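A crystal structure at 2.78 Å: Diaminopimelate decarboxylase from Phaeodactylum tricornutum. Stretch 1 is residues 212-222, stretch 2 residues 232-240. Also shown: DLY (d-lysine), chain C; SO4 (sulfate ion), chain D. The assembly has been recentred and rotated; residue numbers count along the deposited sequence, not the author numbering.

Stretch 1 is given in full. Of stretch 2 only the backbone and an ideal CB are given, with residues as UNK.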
# COMPACT_ATOMS: atom_id res chain seq x y z
N ILE A 212 25.08 -18.39 10.02
CA ILE A 212 24.94 -17.33 9.03
C ILE A 212 25.18 -15.97 9.67
O ILE A 212 25.84 -15.10 9.09
CB ILE A 212 23.56 -17.41 8.36
CG1 ILE A 212 23.46 -18.64 7.46
CG2 ILE A 212 23.26 -16.13 7.57
CD1 ILE A 212 24.65 -18.84 6.54
N TRP A 213 24.67 -15.78 10.89
CA TRP A 213 24.84 -14.50 11.58
C TRP A 213 26.29 -14.26 11.97
O TRP A 213 26.74 -13.11 11.99
CB TRP A 213 23.94 -14.45 12.81
CG TRP A 213 22.51 -14.23 12.44
CD1 TRP A 213 21.55 -15.19 12.26
CD2 TRP A 213 21.86 -12.98 12.19
NE1 TRP A 213 20.35 -14.61 11.92
CE2 TRP A 213 20.52 -13.25 11.87
CE3 TRP A 213 22.30 -11.65 12.21
CZ2 TRP A 213 19.60 -12.24 11.57
CZ3 TRP A 213 21.39 -10.65 11.91
CH2 TRP A 213 20.06 -10.95 11.60
N GLN A 214 27.04 -15.32 12.28
CA GLN A 214 28.46 -15.16 12.57
C GLN A 214 29.22 -14.72 11.33
O GLN A 214 30.12 -13.87 11.41
CB GLN A 214 29.03 -16.46 13.13
CG GLN A 214 30.52 -16.41 13.41
CD GLN A 214 31.31 -17.28 12.46
OE1 GLN A 214 31.02 -18.47 12.30
NE2 GLN A 214 32.31 -16.69 11.80
N GLN A 215 28.87 -15.27 10.16
CA GLN A 215 29.48 -14.80 8.92
C GLN A 215 29.06 -13.38 8.59
O GLN A 215 29.84 -12.62 8.01
CB GLN A 215 29.14 -15.74 7.77
CG GLN A 215 30.13 -16.86 7.58
CD GLN A 215 29.55 -18.03 6.82
OE1 GLN A 215 28.99 -18.96 7.41
NE2 GLN A 215 29.68 -17.98 5.50
N VAL A 216 27.83 -13.00 8.94
CA VAL A 216 27.39 -11.62 8.78
C VAL A 216 28.29 -10.69 9.60
O VAL A 216 28.75 -9.65 9.11
CB VAL A 216 25.91 -11.47 9.17
CG1 VAL A 216 25.58 -10.02 9.49
CG2 VAL A 216 25.01 -12.01 8.07
N ALA A 217 28.56 -11.07 10.85
CA ALA A 217 29.36 -10.22 11.73
C ALA A 217 30.81 -10.14 11.26
O ALA A 217 31.39 -9.06 11.22
CB ALA A 217 29.28 -10.73 13.16
N THR A 218 31.40 -11.29 10.91
CA THR A 218 32.81 -11.30 10.52
C THR A 218 33.05 -10.40 9.31
O THR A 218 34.04 -9.66 9.27
CB THR A 218 33.25 -12.73 10.22
OG1 THR A 218 33.27 -13.50 11.43
CG2 THR A 218 34.65 -12.74 9.60
N LYS A 219 32.15 -10.44 8.33
CA LYS A 219 32.36 -9.66 7.11
C LYS A 219 32.21 -8.16 7.38
O LYS A 219 33.00 -7.36 6.87
CB LYS A 219 31.38 -10.12 6.02
CG LYS A 219 31.47 -9.31 4.74
CD LYS A 219 31.52 -10.23 3.53
CE LYS A 219 32.28 -9.58 2.38
NZ LYS A 219 33.56 -10.28 2.09
N SER A 220 31.21 -7.78 8.18
CA SER A 220 31.02 -6.36 8.47
C SER A 220 32.13 -5.81 9.35
O SER A 220 32.50 -4.64 9.22
CB SER A 220 29.66 -6.16 9.14
OG SER A 220 28.64 -6.82 8.41
N LEU A 221 32.67 -6.64 10.26
CA LEU A 221 33.74 -6.18 11.14
C LEU A 221 35.02 -5.89 10.37
O LEU A 221 35.84 -5.08 10.81
CB LEU A 221 34.00 -7.22 12.23
CG LEU A 221 32.98 -7.30 13.37
CD1 LEU A 221 33.13 -8.59 14.15
CD2 LEU A 221 33.10 -6.10 14.30
N SER A 222 35.21 -6.53 9.21
CA SER A 222 36.42 -6.29 8.43
C SER A 222 36.48 -4.86 7.91
O SER A 222 37.57 -4.34 7.67
CB SER A 222 36.51 -7.28 7.27
OG SER A 222 35.39 -7.15 6.40
N UNK A 232 31.88 1.57 17.11
CA UNK A 232 30.57 0.95 17.16
C UNK A 232 30.30 0.22 15.85
O UNK A 232 30.62 0.72 14.77
CB UNK A 232 29.48 1.99 17.44
N UNK A 233 29.69 -0.97 15.96
CA UNK A 233 29.28 -1.76 14.81
C UNK A 233 27.77 -1.98 14.89
O UNK A 233 27.28 -2.60 15.84
CB UNK A 233 30.03 -3.09 14.76
N UNK A 234 27.04 -1.48 13.89
CA UNK A 234 25.59 -1.62 13.80
C UNK A 234 25.27 -2.73 12.80
O UNK A 234 25.47 -2.56 11.59
CB UNK A 234 24.93 -0.30 13.39
N UNK A 235 24.77 -3.86 13.31
CA UNK A 235 24.47 -5.03 12.49
C UNK A 235 23.07 -5.03 11.90
O UNK A 235 22.71 -5.98 11.20
CB UNK A 235 24.66 -6.30 13.32
N UNK A 236 22.27 -4.00 12.18
CA UNK A 236 20.95 -3.88 11.57
C UNK A 236 19.92 -4.80 12.20
O UNK A 236 20.06 -5.28 13.33
CB UNK A 236 21.04 -4.17 10.07
N UNK A 237 18.85 -5.03 11.44
CA UNK A 237 17.79 -5.91 11.88
C UNK A 237 17.64 -7.15 11.03
O UNK A 237 18.64 -7.72 10.56
CB UNK A 237 16.46 -5.15 11.90
N UNK A 238 16.40 -7.60 10.82
CA UNK A 238 16.12 -8.75 9.99
C UNK A 238 15.79 -10.02 10.74
O UNK A 238 15.55 -11.05 10.10
CB UNK A 238 17.32 -9.01 9.08
N UNK A 239 15.78 -9.99 12.07
CA UNK A 239 15.50 -11.18 12.87
C UNK A 239 14.08 -11.66 12.60
O UNK A 239 13.11 -10.91 12.77
CB UNK A 239 15.70 -10.89 14.36
N UNK A 240 13.95 -12.91 12.18
CA UNK A 240 12.68 -13.40 11.67
C UNK A 240 11.73 -13.77 12.81
O UNK A 240 12.15 -14.28 13.85
CB UNK A 240 12.91 -14.61 10.76
N DLY C . 8.21 -13.77 6.59
CA DLY C . 8.15 -12.33 6.79
C DLY C . 8.53 -11.94 8.22
O DLY C . 8.99 -12.77 9.02
CB DLY C . 9.07 -11.62 5.79
CG DLY C . 8.75 -10.15 5.56
CD DLY C . 9.64 -9.57 4.46
CE DLY C . 9.48 -8.05 4.35
NZ DLY C . 10.47 -7.47 3.40
OXT DLY C . 8.40 -10.78 8.62
S SO4 D . 13.05 -5.65 10.28
O1 SO4 D . 12.30 -6.85 9.95
O2 SO4 D . 13.94 -5.93 11.41
O3 SO4 D . 12.14 -4.57 10.64
O4 SO4 D . 13.84 -5.24 9.12

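Position 232 lies in an extended strand, phi -136° and psi 139°, and its ideal CB has nothing of stretch 1 within 5.5 Å. The helix therefore sets no demand, and beta-branched residues are at home on such a backbone. The deposited residue is Thr232, which makes no contact with the helix.

At position 233, still in the strand, the CA-to-CB bond turns toward the helix, and the ideal CB stands 4.3 Å from Leu221 CD2. Beyond it lie the backbone of Ser220 and Leu221, where the amide of Leu221 is already bonded to the carbonyl of Ala217 and so offers the side chain no free donor. A medium or long apolar chain, such as leucine, isoleucine or methionine, would suit. It is Met233. Its CG packs 4.2 Å from Leu221 CD2, and the chain then bends, with chi2 in the p well, so that SD comes to rest 3.8 Å from both Ser220 CB and Ser220 O. SD is also 4.1 Å from Leu221 N, so the end of the chain lies on helix backbone.

Position 234 finds nothing of stretch 1 near its CB, as expected of alternation along a strand, so the helix leaves the choice wide. Here it is Asn234, whose OD1 accepts a hydrogen bond from the backbone N of 236, 2.9 Å away, and so braces the turn that follows the strand.

Position 235 points toward the helix again, but its ideal CB is 5.4 Å from the nearest atom, Val216 CG1. That gap leaves room for a medium-sized apolar side chain against Ala217, whose small methyl lets a neighbour come close; leucine, isoleucine or methionine could fill it. Leu235 does so in the common m,t rotamer: CD2 lies 4.3 Å from Ala217 CA and likewise 4.3 Å from Ser220 CB, while CD1 is 4.4 Å from Ala217 CB.

Position 236 has phi 77° and psi -160°, a positive phi that favours glycine, and the residue is Gly236.

At position 237 an ideal CB would point away from the helix and sit 2.7 Å from sulfate O2, a clash. Gly237 avoids it, and its carbonyl O meets the edge of the Trp213 ring, 3.7 Å from CH2.

Position 238, with phi 103° and psi 0°, would jam a CB against the preceding carbonyl, so glycine is called for. Without a side chain, Gly238 donates its backbone N to sulfate O2 at 3.0 Å.

Position 239 sets its CB sideways, 5.0 Å from Trp213 CZ2. A broad flat side chain could swing back to the indole; phenylalanine, tyrosine or tryptophan would all be plausible. Tyr239 brings CE1 within 3.4 Å of Trp213 CH2, its ring nearly parallel to the indole's six-membered ring (19°) but slid so far that they barely overlap. Its OH also makes a weak hydrogen bond to Gly236 O, 2.9 Å away.

Position 240 is free of the helix, and a long polar chain could lead away. Lys240 does, its NZ approaching d-lysine CB at 3.4 Å.

Stretch 2 (232-240) TMNLGGGYK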
# COMPACT_ATOMS: atom_id res chain seq x y z
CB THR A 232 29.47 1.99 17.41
OG1 THR A 232 29.68 2.61 18.68
CG2 THR A 232 28.10 1.35 17.40
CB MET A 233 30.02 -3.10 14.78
CG MET A 233 29.49 -4.10 13.76
SD MET A 233 30.23 -3.93 12.12
CE MET A 233 28.96 -3.02 11.26
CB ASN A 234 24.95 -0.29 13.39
CG ASN A 234 23.43 -0.31 13.45
OD1 ASN A 234 22.79 -1.36 13.36
ND2 ASN A 234 22.84 0.86 13.61
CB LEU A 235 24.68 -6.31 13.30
CG LEU A 235 26.12 -6.62 13.71
CD1 LEU A 235 26.18 -7.93 14.49
CD2 LEU A 235 27.01 -6.67 12.48
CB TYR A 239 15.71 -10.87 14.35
CG TYR A 239 16.92 -9.99 14.55
CD1 TYR A 239 18.20 -10.52 14.47
CD2 TYR A 239 16.79 -8.63 14.78
CE1 TYR A 239 19.31 -9.72 14.63
CE2 TYR A 239 17.89 -7.82 14.94
CZ TYR A 239 19.15 -8.37 14.86
OH TYR A 239 20.26 -7.57 15.02
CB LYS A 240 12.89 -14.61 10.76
CG LYS A 240 12.39 -14.40 9.33
CD LYS A 240 12.99 -13.14 8.70
CE LYS A 240 12.47 -12.91 7.27
NZ LYS A 240 12.25 -11.47 6.94
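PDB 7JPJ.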